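Local structure of teichoic acid biosynthesis protein F (Staphylococcus epidermidis, 3L7I) at residues 343-346 with 347-351; 395-398 with 399-403; 421-424 with 425-429; 619-622 with 623-626; 712-715 with 716-720. The protein belongs to the teichoic acid biosynthesis proteins; its modelled part has two parallel-sheet, Rossmann-like domains, as in the GT-B fold. All coordinates share one frame; numbering follows the deposited sequence.

The five contacts follow one another along the chain; none nests within or crosses another. Contact 1 closes the turn after helix 336-344, before strand 354-358. Contact 2 turns the chain into edge strand 402-405. Contact 3 lies where strand 418-423 of the same seven-stranded sheet gives way to a loop. Contact 4 belongs to the second sheet, on the opposite side of the chain's centre from contact 3; it joins strand 618-621 to helix 626-630. Contact 5 is part of helix 706-721, which returns to the first sheet near the end of the model. There it meets contact 3, with Val422 CG2 and Ile714 CD1 3.9 Å apart.

Contact 1. Residues 343-346 with 347-351; sequences LTDK and EDNVK
Lys346 and Asn349 are the first and last residues of a type I beta turn on the surface, just after helix 336-344. Along 343-346 the contact starts at Thr344. Its carbonyl O lies near Asn349 OD1, but both are acceptors and no bond joins them. Asp345 comes next. Its CA is 3.9 Å from Asn349 OD1, while its carboxylate turns to other partners: OD1 meets Lys434 and Ser416, and OD2 meets Asn432. Lys346 carries the turn itself. Its carbonyl O accepts from Asn349 N at 3.1 Å, with an N-H...O angle of 166°. The donor stands above the carbonyl plane. The Asn349 side chain then folds back over the turn. Its CG sits beside its own backbone N (chi1 -60°), which brings the amide to the opening residue. CB of Lys346 comes within 3.8 Å of Asn349 ND2, and the two side chains cross at a slant. Beyond CG the lysine chain runs extended and away from the turn. Ser416 OG also makes a weak hydrogen bond with Asn349 OD1. That same OD1 takes a second, nearly straight but weak bond from Lys346 N, at 3.4 Å and 176°.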
loop_
_atom_site.group_PDB
_atom_site.type_symbol
_atom_site.label_atom_id
_atom_site.label_comp_id
_atom_site.label_asym_id
_atom_site.label_seq_id
_atom_site.Cartn_x
_atom_site.Cartn_y
_atom_site.Cartn_z
ATOM N N LEU A 343 -13.292 10.895 7.086
ATOM C CA LEU A 343 -13.755 9.671 6.443
ATOM C C LEU A 343 -15.220 9.392 6.653
ATOM O O LEU A 343 -15.910 8.961 5.734
ATOM C CB LEU A 343 -12.957 8.454 6.924
ATOM C CG LEU A 343 -11.807 8.039 6.005
ATOM C CD1 LEU A 343 -11.069 6.843 6.565
ATOM C CD2 LEU A 343 -12.345 7.751 4.621
ATOM N N THR A 344 -15.688 9.612 7.871
ATOM C CA THR A 344 -17.021 9.157 8.234
ATOM C C THR A 344 -17.989 10.323 8.275
ATOM O O THR A 344 -19.130 10.177 8.717
ATOM C CB THR A 344 -17.027 8.423 9.598
ATOM O OG1 THR A 344 -16.759 9.358 10.654
ATOM C CG2 THR A 344 -15.982 7.296 9.619
ATOM N N ASP A 345 -17.540 11.482 7.817
ATOM C CA ASP A 345 -18.395 12.650 7.875
ATOM C C ASP A 345 -19.460 12.581 6.802
ATOM O O ASP A 345 -19.201 12.872 5.649
ATOM C CB ASP A 345 -17.589 13.936 7.742
ATOM C CG ASP A 345 -18.446 15.164 7.922
ATOM O OD1 ASP A 345 -19.361 15.118 8.775
ATOM O OD2 ASP A 345 -18.214 16.165 7.204
ATOM N N LYS A 346 -20.662 12.196 7.200
ATOM C CA LYS A 346 -21.772 12.028 6.280
ATOM C C LYS A 346 -22.801 13.085 6.592
ATOM O O LYS A 346 -22.925 13.517 7.728
ATOM C CB LYS A 346 -22.393 10.634 6.460
ATOM C CG LYS A 346 -21.356 9.570 6.798
ATOM C CD LYS A 346 -21.915 8.159 6.961
ATOM C CE LYS A 346 -20.745 7.166 7.116
ATOM N NZ LYS A 346 -21.187 5.738 7.089
ATOM N N GLU A 347 -23.553 13.495 5.588
ATOM C CA GLU A 347 -24.644 14.423 5.822
ATOM C C GLU A 347 -25.670 13.866 6.818
ATOM O O GLU A 347 -26.441 14.614 7.410
ATOM C CB GLU A 347 -25.309 14.804 4.503
ATOM C CG GLU A 347 -25.797 16.235 4.472
ATOM C CD GLU A 347 -26.038 16.768 3.060
ATOM O OE1 GLU A 347 -27.222 17.017 2.717
ATOM O OE2 GLU A 347 -25.057 16.948 2.296
ATOM N N ASP A 348 -25.667 12.554 7.024
ATOM C CA ASP A 348 -26.629 11.924 7.936
ATOM C C ASP A 348 -26.292 12.091 9.422
ATOM O O ASP A 348 -27.081 11.709 10.282
ATOM C CB ASP A 348 -26.776 10.428 7.621
ATOM C CG ASP A 348 -27.932 10.128 6.671
ATOM O OD1 ASP A 348 -28.993 10.783 6.809
ATOM O OD2 ASP A 348 -27.782 9.223 5.803
ATOM N N ASN A 349 -25.124 12.644 9.730
ATOM C CA ASN A 349 -24.694 12.732 11.122
ATOM C C ASN A 349 -25.341 13.893 11.857
ATOM O O ASN A 349 -25.297 13.969 13.088
ATOM C CB ASN A 349 -23.177 12.875 11.214
ATOM C CG ASN A 349 -22.439 11.709 10.598
ATOM O OD1 ASN A 349 -21.210 11.739 10.481
ATOM N ND2 ASN A 349 -23.174 10.672 10.200
ATOM N N VAL A 350 -25.934 14.796 11.084
ATOM C CA VAL A 350 -26.437 16.057 11.613
ATOM C C VAL A 350 -27.677 15.896 12.486
ATOM O O VAL A 350 -28.745 15.539 12.004
ATOM C CB VAL A 350 -26.752 17.053 10.473
ATOM C CG1 VAL A 350 -27.542 18.224 11.002
ATOM C CG2 VAL A 350 -25.480 17.525 9.802
ATOM N N LYS A 351 -27.530 16.160 13.773
ATOM C CA LYS A 351 -28.671 16.239 14.663
ATOM C C LYS A 351 -29.174 17.685 14.697
ATOM O O LYS A 351 -28.481 18.554 15.220
ATOM C CB LYS A 351 -28.242 15.824 16.065
ATOM C CG LYS A 351 -27.608 14.444 16.169
ATOM C CD LYS A 351 -26.899 14.307 17.503
ATOM C CE LYS A 351 -26.928 12.894 18.047
ATOM N NZ LYS A 351 -26.146 12.843 19.326
#

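Contact 2. Residues 395-398 with 399-403; sequences NVVP and GSAEK
Val397 and Lys403 meet because of how each side chain is rotated. In Val397, CG1 lies opposite the backbone N (chi1 -177°), and CG2 lies opposite the carbonyl carbon. The two methyls therefore serve different neighbours. CG2 rests against Lys403 CD at 3.6 Å. CG1 faces Ala401 CB at 4.2 Å, an apolar contact across the bend. The lysine chain runs straight through chi2 and chi3 and bends only at its end (chi4 66°). It passes Val397 in the opposite direction, so its methylenes lie alongside the valine branch. Its CE then comes 3.2 Å from Asn395 O. The ammonium group goes further, and Lys403 NZ is hydrogen-bonded to Pro392 O, earlier in the same loop.

Between these residues the chain reverses at Pro398 and Gly399. The end-to-end directions of 395-398 and 399-403 differ by 149°. Gly399 takes a positive phi, a backbone shape that glycine accommodates easily. Tyr373 OH, from helix 367-379, bonds with both Pro398 O and Ala401 N and so bridges the two arms. Phe389 of strand 384-389 touches Asn395, Val397 and Lys403.

The loop links strand 384-389 to strand 402-405, which lies beside it and parallel to it. It is thus a crossover, without a helix, to the edge strand of a Rossmann-like parallel sheet.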
loop_
_atom_site.group_PDB
_atom_site.type_symbol
_atom_site.label_atom_id
_atom_site.label_comp_id
_atom_site.label_asym_id
_atom_site.label_seq_id
_atom_site.Cartn_x
_atom_site.Cartn_y
_atom_site.Cartn_z
ATOM N N ASN A 395 -11.566 26.806 31.161
ATOM C CA ASN A 395 -12.659 27.674 30.778
ATOM C C ASN A 395 -13.925 27.337 31.533
ATOM O O ASN A 395 -14.246 26.167 31.740
ATOM C CB ASN A 395 -12.895 27.597 29.283
ATOM C CG ASN A 395 -11.975 28.497 28.527
ATOM O OD1 ASN A 395 -12.106 29.729 28.583
ATOM N ND2 ASN A 395 -11.020 27.907 27.822
ATOM N N VAL A 396 -14.635 28.370 31.958
ATOM C CA VAL A 396 -15.816 28.192 32.784
ATOM C C VAL A 396 -17.040 28.619 32.008
ATOM O O VAL A 396 -17.248 29.815 31.785
ATOM C CB VAL A 396 -15.728 29.052 34.054
ATOM C CG1 VAL A 396 -17.011 28.967 34.824
ATOM C CG2 VAL A 396 -14.554 28.617 34.905
ATOM N N VAL A 397 -17.852 27.652 31.602
ATOM C CA VAL A 397 -19.072 27.955 30.855
ATOM C C VAL A 397 -20.321 27.767 31.721
ATOM O O VAL A 397 -20.509 26.691 32.298
ATOM C CB VAL A 397 -19.213 27.016 29.658
ATOM C CG1 VAL A 397 -20.443 27.380 28.828
ATOM C CG2 VAL A 397 -17.938 27.010 28.828
ATOM N N PRO A 398 -21.196 28.800 31.806
ATOM C CA PRO A 398 -22.434 28.629 32.579
ATOM C C PRO A 398 -23.434 27.839 31.743
ATOM O O PRO A 398 -23.301 27.813 30.513
ATOM C CB PRO A 398 -22.947 30.067 32.766
ATOM C CG PRO A 398 -21.984 30.975 32.042
ATOM C CD PRO A 398 -21.171 30.103 31.115
ATOM N N GLY A 399 -24.403 27.194 32.385
ATOM C CA GLY A 399 -25.507 26.587 31.659
ATOM C C GLY A 399 -25.323 25.128 31.281
ATOM O O GLY A 399 -24.483 24.429 31.851
ATOM N N SER A 400 -26.099 24.671 30.298
ATOM C CA SER A 400 -26.225 23.242 30.023
ATOM C C SER A 400 -25.219 22.706 29.014
ATOM O O SER A 400 -25.280 21.537 28.643
ATOM C CB SER A 400 -27.634 22.930 29.520
ATOM O OG SER A 400 -27.854 23.511 28.243
ATOM N N ALA A 401 -24.306 23.550 28.557
ATOM C CA ALA A 401 -23.405 23.152 27.479
ATOM C C ALA A 401 -22.373 22.142 27.952
ATOM O O ALA A 401 -21.966 22.166 29.125
ATOM C CB ALA A 401 -22.713 24.374 26.888
ATOM N N GLU A 402 -21.969 21.250 27.046
ATOM C CA GLU A 402 -20.809 20.412 27.292
ATOM C C GLU A 402 -19.671 21.019 26.513
ATOM O O GLU A 402 -19.895 21.642 25.470
ATOM C CB GLU A 402 -21.046 18.970 26.861
ATOM C CG GLU A 402 -21.902 18.825 25.634
ATOM C CD GLU A 402 -21.722 17.465 24.934
ATOM O OE1 GLU A 402 -22.582 16.563 25.143
ATOM O OE2 GLU A 402 -20.724 17.304 24.170
ATOM N N LYS A 403 -18.450 20.874 27.018
ATOM C CA LYS A 403 -17.302 21.431 26.300
ATOM C C LYS A 403 -16.339 20.398 25.691
ATOM O O LYS A 403 -16.054 19.375 26.311
ATOM C CB LYS A 403 -16.555 22.489 27.135
ATOM C CG LYS A 403 -16.709 22.456 28.654
ATOM C CD LYS A 403 -16.286 23.798 29.218
ATOM C CE LYS A 403 -16.150 23.793 30.712
ATOM N NZ LYS A 403 -15.041 22.919 31.160
#

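Contact 3. Residues 421-424 with 425-429; sequences WVSN and ARTPL
This is a buried local contact at the end of a strand, where strand 418-423 of the first parallel sheet runs out into the loop that begins with 425-429. Ser423 and Thr427 hold its centre. The hydroxyl of Ser423 lies between its own backbone N and carbonyl carbon (chi1 77°), and from there it reaches the loop. Ser423 OG gives a weak hydrogen bond to Ala425 O at 3.3 Å. The same oxygen lies against the methyl of Thr427, with OG and CG2 3.1 Å apart. Thr427 thus turns its methyl to the serine and its hydroxyl to Trp421. The indole takes the approach obliquely: Trp421 CZ3 is 4.0 Å from Thr427 OG1. This hydroxyl has a polar partner too, a weak hydrogen bond with Tyr439 OH.

Asn424 makes the bend between strand and loop. Its OD1 accepts from Phe360 N, just past the end of neighbouring strand 354-358. Ala425 O has a second donor in Gln441 NE2.

Strand 418-423 lies between parallel strands 354-358 and 438-441. Backbone bonds run from Val422 to the first and from Trp421 and Ser423 to the second. Helix 367-379 packs on Val422, while helix 465-476 meets the loop at Arg426 and Leu429.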
loop_
_atom_site.group_PDB
_atom_site.type_symbol
_atom_site.label_atom_id
_atom_site.label_comp_id
_atom_site.label_asym_id
_atom_site.label_seq_id
_atom_site.Cartn_x
_atom_site.Cartn_y
_atom_site.Cartn_z
ATOM N N TRP A 421 -23.229 26.089 13.273
ATOM C CA TRP A 421 -21.962 26.646 13.780
ATOM C C TRP A 421 -22.074 28.150 14.105
ATOM O O TRP A 421 -22.478 28.972 13.266
ATOM C CB TRP A 421 -20.812 26.475 12.778
ATOM C CG TRP A 421 -20.540 25.116 12.295
ATOM C CD1 TRP A 421 -21.119 23.962 12.714
ATOM C CD2 TRP A 421 -19.592 24.753 11.297
ATOM N NE1 TRP A 421 -20.606 22.895 12.018
ATOM C CE2 TRP A 421 -19.663 23.359 11.144
ATOM C CE3 TRP A 421 -18.705 25.477 10.499
ATOM C CZ2 TRP A 421 -18.875 22.673 10.236
ATOM C CZ3 TRP A 421 -17.920 24.799 9.597
ATOM C CH2 TRP A 421 -18.006 23.410 9.474
ATOM N N VAL A 422 -21.701 28.506 15.326
ATOM C CA VAL A 422 -21.675 29.895 15.743
ATOM C C VAL A 422 -20.264 30.285 16.116
ATOM O O VAL A 422 -19.647 29.676 17.012
ATOM C CB VAL A 422 -22.533 30.090 16.950
ATOM C CG1 VAL A 422 -22.251 31.420 17.536
ATOM C CG2 VAL A 422 -23.986 29.973 16.549
ATOM N N SER A 423 -19.725 31.275 15.404
ATOM C CA SER A 423 -18.454 31.865 15.814
ATOM C C SER A 423 -18.123 33.265 15.271
ATOM O O SER A 423 -18.805 33.812 14.394
ATOM C CB SER A 423 -17.288 30.878 15.602
ATOM O OG SER A 423 -16.901 30.775 14.246
ATOM N N ASN A 424 -17.050 33.818 15.826
ATOM C CA ASN A 424 -16.651 35.187 15.595
ATOM C C ASN A 424 -15.247 35.252 14.992
ATOM O O ASN A 424 -14.580 36.295 15.047
ATOM C CB ASN A 424 -16.640 35.924 16.915
ATOM C CG ASN A 424 -15.561 35.413 17.827
ATOM O OD1 ASN A 424 -15.079 34.301 17.651
ATOM N ND2 ASN A 424 -15.157 36.224 18.794
ATOM N N ALA A 425 -14.784 34.147 14.417
ATOM C CA ALA A 425 -13.486 34.165 13.754
ATOM C C ALA A 425 -13.459 33.036 12.769
ATOM O O ALA A 425 -14.350 32.191 12.776
ATOM C CB ALA A 425 -12.373 34.029 14.751
ATOM N N ARG A 426 -12.453 33.022 11.910
ATOM C CA ARG A 426 -12.372 32.002 10.875
ATOM C C ARG A 426 -12.297 30.652 11.534
ATOM O O ARG A 426 -11.566 30.511 12.500
ATOM C CB ARG A 426 -11.135 32.220 10.016
ATOM C CG ARG A 426 -11.219 33.471 9.217
ATOM C CD ARG A 426 -9.875 33.815 8.694
ATOM N NE ARG A 426 -9.471 32.800 7.757
ATOM C CZ ARG A 426 -8.290 32.769 7.172
ATOM N NH1 ARG A 426 -7.418 33.720 7.458
ATOM N NH2 ARG A 426 -8.002 31.785 6.315
ATOM N N THR A 427 -13.059 29.672 11.046
ATOM C CA THR A 427 -12.885 28.315 11.555
ATOM C C THR A 427 -12.166 27.484 10.500
ATOM O O THR A 427 -12.328 27.733 9.313
ATOM C CB THR A 427 -14.212 27.635 12.084
ATOM O OG1 THR A 427 -14.990 27.158 10.995
ATOM C CG2 THR A 427 -15.062 28.580 12.948
ATOM N N PRO A 428 -11.344 26.518 10.942
ATOM C CA PRO A 428 -10.412 25.765 10.080
ATOM C C PRO A 428 -11.053 25.163 8.825
ATOM O O PRO A 428 -12.212 24.754 8.843
ATOM C CB PRO A 428 -9.891 24.648 10.992
ATOM C CG PRO A 428 -10.122 25.125 12.377
ATOM C CD PRO A 428 -11.319 26.051 12.341
ATOM N N LEU A 429 -10.287 25.102 7.739
ATOM C CA LEU A 429 -10.788 24.514 6.502
ATOM C C LEU A 429 -10.890 22.969 6.518
ATOM O O LEU A 429 -11.665 22.396 5.753
ATOM C CB LEU A 429 -9.962 24.996 5.325
ATOM C CG LEU A 429 -10.192 26.464 5.020
ATOM C CD1 LEU A 429 -9.301 26.896 3.878
ATOM C CD2 LEU A 429 -11.654 26.719 4.686
#

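Contact 4. Residues 619-622 with 623-626; sequences LITD and YSSV. With SO4 (sulfate ion), chain G.
Asp622 packs its side chain over the ring of Tyr623, the next residue. Its CB sits over the centre of one ring face, a CH-pi contact of 3.9 Å lying 6° off the ring normal. CG follows over the same face, 3.9 Å from Tyr623 CD1, with the carboxylate plane turned 47° to the ring. With chi1 at 44° the carboxylate bends back to the main chain. There OD2 accepts from Tyr623 N at 2.5 Å, on its anti side, and also bonds with Thr546 OG1. The other tip atom, OD1, forms a salt bridge with Arg548. Water 1 joins Asp622 O to Ser624 N.

The chain then enters helix 626-630. Ser624 OG caps it, accepting from Val626 N at 3.1 Å. Val626 CG2 reaches back to Leu619 CD1, 4.2 Å away on the strand.

A sulfate ion, probably from the crystallisation liquor, sits beside this cap. Its O4 accepts from Ser625 N at 2.6 Å and from Ser624 OG at 3.2 Å. A backbone N-H and a hydroxyl at a helix start thus hold an oxyanion, and the helix end probably favours its negative charge.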
loop_
_atom_site.group_PDB
_atom_site.type_symbol
_atom_site.label_atom_id
_atom_site.label_comp_id
_atom_site.label_asym_id
_atom_site.label_seq_id
_atom_site.Cartn_x
_atom_site.Cartn_y
_atom_site.Cartn_z
ATOM N N LEU A 619 -12.511 56.475 26.999
ATOM C CA LEU A 619 -11.629 55.494 26.374
ATOM C C LEU A 619 -10.385 56.190 25.828
ATOM O O LEU A 619 -10.483 57.233 25.176
ATOM C CB LEU A 619 -12.353 54.808 25.218
ATOM C CG LEU A 619 -11.990 53.326 25.063
ATOM C CD1 LEU A 619 -12.387 52.776 23.706
ATOM C CD2 LEU A 619 -10.520 53.109 25.324
ATOM N N ILE A 620 -9.204 55.642 26.077
ATOM C CA ILE A 620 -8.042 56.130 25.345
ATOM C C ILE A 620 -7.554 54.984 24.496
ATOM O O ILE A 620 -7.324 53.873 24.996
ATOM C CB ILE A 620 -6.905 56.605 26.255
ATOM C CG1 ILE A 620 -7.428 57.613 27.267
ATOM C CG2 ILE A 620 -5.779 57.220 25.430
ATOM C CD1 ILE A 620 -6.344 58.139 28.162
ATOM N N THR A 621 -7.410 55.247 23.204
ATOM C CA THR A 621 -6.965 54.217 22.290
ATOM C C THR A 621 -6.141 54.860 21.164
ATOM O O THR A 621 -5.740 56.021 21.286
ATOM C CB THR A 621 -8.164 53.438 21.778
ATOM O OG1 THR A 621 -7.702 52.291 21.071
ATOM C CG2 THR A 621 -9.026 54.309 20.866
ATOM N N ASP A 622 -5.843 54.115 20.100
ATOM C CA ASP A 622 -5.171 54.711 18.948
ATOM C C ASP A 622 -5.729 54.248 17.612
ATOM O O ASP A 622 -6.485 54.985 16.986
ATOM C CB ASP A 622 -3.659 54.514 19.008
ATOM C CG ASP A 622 -3.275 53.130 19.422
ATOM O OD1 ASP A 622 -2.693 52.995 20.507
ATOM O OD2 ASP A 622 -3.552 52.167 18.675
ATOM N N TYR A 623 -5.352 53.042 17.175
ATOM C CA TYR A 623 -5.867 52.457 15.941
ATOM C C TYR A 623 -6.572 51.158 16.271
ATOM O O TYR A 623 -6.012 50.083 16.123
ATOM C CB TYR A 623 -4.720 52.158 14.972
ATOM C CG TYR A 623 -3.614 53.145 15.096
ATOM C CD1 TYR A 623 -2.381 52.767 15.609
ATOM C CD2 TYR A 623 -3.819 54.486 14.748
ATOM C CE1 TYR A 623 -1.364 53.696 15.754
ATOM C CE2 TYR A 623 -2.816 55.423 14.891
ATOM C CZ TYR A 623 -1.586 55.029 15.392
ATOM O OH TYR A 623 -0.576 55.961 15.535
ATOM N N SER A 624 -7.809 51.222 16.716
ATOM C CA SER A 624 -8.446 49.991 17.118
ATOM C C SER A 624 -9.914 50.022 16.818
ATOM O O SER A 624 -10.574 51.049 16.971
ATOM C CB SER A 624 -8.228 49.743 18.605
ATOM O OG SER A 624 -8.908 48.573 19.008
ATOM N N SER A 625 -10.415 48.874 16.400
ATOM C CA SER A 625 -11.826 48.679 16.166
ATOM C C SER A 625 -12.655 48.799 17.453
ATOM O O SER A 625 -13.886 48.814 17.385
ATOM C CB SER A 625 -12.045 47.307 15.522
ATOM O OG SER A 625 -13.289 46.751 15.908
ATOM N N VAL A 626 -12.007 48.861 18.616
ATOM C CA VAL A 626 -12.766 49.091 19.844
ATOM C C VAL A 626 -13.447 50.449 19.884
ATOM O O VAL A 626 -14.472 50.601 20.526
ATOM C CB VAL A 626 -11.945 48.949 21.164
ATOM C CG1 VAL A 626 -11.569 47.511 21.417
ATOM C CG2 VAL A 626 -10.730 49.888 21.167
HETATM S S SO4 G . -7.905 46.143 15.716
HETATM O O1 SO4 G . -6.914 45.639 16.677
HETATM O O2 SO4 G . -7.283 47.167 14.871
HETATM O O3 SO4 G . -8.390 45.054 14.867
HETATM O O4 SO4 G . -9.034 46.718 16.447
HETATM O O HOH W 1 -8.755 53.693 16.517
#

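Contact 5. Residues 712-715 with 716-720; sequences DLIH and KDIKE
Asp712 O accepts from Lys716 N at 2.9 Å, the first of four consecutive i to i+4 bonds. Leu713 O takes Asp717 N at 3.0 Å. Ile714 O takes Ile718 N at 3.1 Å, with the donor nearly in line with the carbonyl (C=O...N 162°). His715 O takes Lys719 N at 3.3 Å. Asp717 N also leans to Ile714 O, a weak second bond, so this N-H is shared between two carbonyls.

Two aspartates find partners off the helix. Asp712 OD1 bonds with the hydroxyls of Tyr375 and Tyr380. Asp717 OD2 is held by His420 NE2 and lies 4.1 Å from Leu713 CG. The side chains of Leu713 and Asp717 point the same way.

Helix 706-721 is close to the end of the model, yet it packs on the first sheet, as C-terminal helices of GT-B proteins commonly return to the N-terminal domain. Its two buried isoleucines face the sheet. Ile714 CG2 meets Ile718 CD1 at 3.6 Å, the two side chains side by side, and both rest on strand 418-423.

His715 has its ring opposite the backbone N (chi1 172°), which turns the ring outward, where the Lys719 chain can cross it. Lys719 CG lies over one ring face. Further out along the extended lysine chain, CE comes 3.6 Å from His715 NE2. ND1 of the histidine bonds with Tyr383 OH, and its ring stacks on Tyr380. On the exposed side, Lys716 NZ and Glu720 OE1 form a long salt bridge of 3.9 Å.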
loop_
_atom_site.group_PDB
_atom_site.type_symbol
_atom_site.label_atom_id
_atom_site.label_comp_id
_atom_site.label_asym_id
_atom_site.label_seq_id
_atom_site.Cartn_x
_atom_site.Cartn_y
_atom_site.Cartn_z
ATOM N N ASP A 712 -33.111 33.569 17.871
ATOM C CA ASP A 712 -34.413 33.250 17.291
ATOM C C ASP A 712 -34.231 32.733 15.870
ATOM O O ASP A 712 -35.025 31.917 15.392
ATOM C CB ASP A 712 -35.356 34.466 17.292
ATOM C CG ASP A 712 -35.827 34.863 18.699
ATOM O OD1 ASP A 712 -35.576 34.097 19.662
ATOM O OD2 ASP A 712 -36.445 35.949 18.837
ATOM N N LEU A 713 -33.191 33.209 15.180
ATOM C CA LEU A 713 -32.946 32.749 13.810
ATOM C C LEU A 713 -32.633 31.268 13.837
ATOM O O LEU A 713 -33.143 30.514 13.013
ATOM C CB LEU A 713 -31.800 33.502 13.135
ATOM C CG LEU A 713 -31.497 32.998 11.725
ATOM C CD1 LEU A 713 -32.540 33.492 10.767
ATOM C CD2 LEU A 713 -30.144 33.459 11.287
ATOM N N ILE A 714 -31.792 30.872 14.797
ATOM C CA ILE A 714 -31.401 29.470 14.961
ATOM C C ILE A 714 -32.614 28.642 15.335
ATOM O O ILE A 714 -32.846 27.570 14.767
ATOM C CB ILE A 714 -30.264 29.268 16.008
ATOM C CG1 ILE A 714 -28.976 29.914 15.510
ATOM C CG2 ILE A 714 -30.000 27.797 16.237
ATOM C CD1 ILE A 714 -27.880 29.877 16.510
ATOM N N HIS A 715 -33.403 29.151 16.274
ATOM C CA HIS A 715 -34.611 28.454 16.684
ATOM C C HIS A 715 -35.558 28.215 15.509
ATOM O O HIS A 715 -36.139 27.145 15.402
ATOM C CB HIS A 715 -35.324 29.205 17.812
ATOM C CG HIS A 715 -36.669 28.642 18.152
ATOM N ND1 HIS A 715 -36.829 27.515 18.931
ATOM C CD2 HIS A 715 -37.917 29.045 17.813
ATOM C CE1 HIS A 715 -38.117 27.254 19.061
ATOM N NE2 HIS A 715 -38.798 28.166 18.390
ATOM N N LYS A 716 -35.700 29.200 14.627
ATOM C CA LYS A 716 -36.607 29.071 13.492
ATOM C C LYS A 716 -36.047 28.105 12.456
ATOM O O LYS A 716 -36.799 27.479 11.720
ATOM C CB LYS A 716 -36.887 30.435 12.850
ATOM C CG LYS A 716 -37.848 30.398 11.649
ATOM C CD LYS A 716 -37.792 31.701 10.842
ATOM C CE LYS A 716 -39.142 32.053 10.216
ATOM N NZ LYS A 716 -39.447 31.259 8.995
ATOM N N ASP A 717 -34.726 27.988 12.395
ATOM C CA ASP A 717 -34.090 27.077 11.448
ATOM C C ASP A 717 -34.303 25.620 11.864
ATOM O O ASP A 717 -34.507 24.755 11.011
ATOM C CB ASP A 717 -32.586 27.382 11.292
ATOM C CG ASP A 717 -32.299 28.436 10.218
ATOM O OD1 ASP A 717 -33.113 28.587 9.276
ATOM O OD2 ASP A 717 -31.251 29.111 10.307
ATOM N N ILE A 718 -34.265 25.344 13.168
ATOM C CA ILE A 718 -34.357 23.952 13.619
ATOM C C ILE A 718 -35.774 23.417 13.767
ATOM O O ILE A 718 -35.980 22.207 13.766
ATOM C CB ILE A 718 -33.474 23.616 14.856
ATOM C CG1 ILE A 718 -33.351 24.762 15.820
ATOM C CG2 ILE A 718 -32.060 23.407 14.423
ATOM C CD1 ILE A 718 -31.964 24.770 16.469
ATOM N N LYS A 719 -36.747 24.312 13.867
ATOM C CA LYS A 719 -38.135 23.894 13.739
ATOM C C LYS A 719 -38.408 23.266 12.356
ATOM O O LYS A 719 -39.057 22.228 12.269
ATOM C CB LYS A 719 -39.098 25.047 14.050
ATOM C CG LYS A 719 -39.350 25.252 15.551
ATOM C CD LYS A 719 -40.655 26.008 15.802
ATOM C CE LYS A 719 -41.193 25.770 17.211
ATOM N NZ LYS A 719 -42.674 25.906 17.240
ATOM N N GLU A 720 -37.893 23.868 11.288
ATOM C CA GLU A 720 -38.089 23.305 9.956
ATOM C C GLU A 720 -37.475 21.922 9.856
ATOM O O GLU A 720 -38.156 20.965 9.498
ATOM C CB GLU A 720 -37.476 24.188 8.874
ATOM C CG GLU A 720 -37.503 25.663 9.178
ATOM C CD GLU A 720 -38.906 26.210 9.273
ATOM O OE1 GLU A 720 -39.052 27.435 9.512
ATOM O OE2 GLU A 720 -39.863 25.418 9.105
#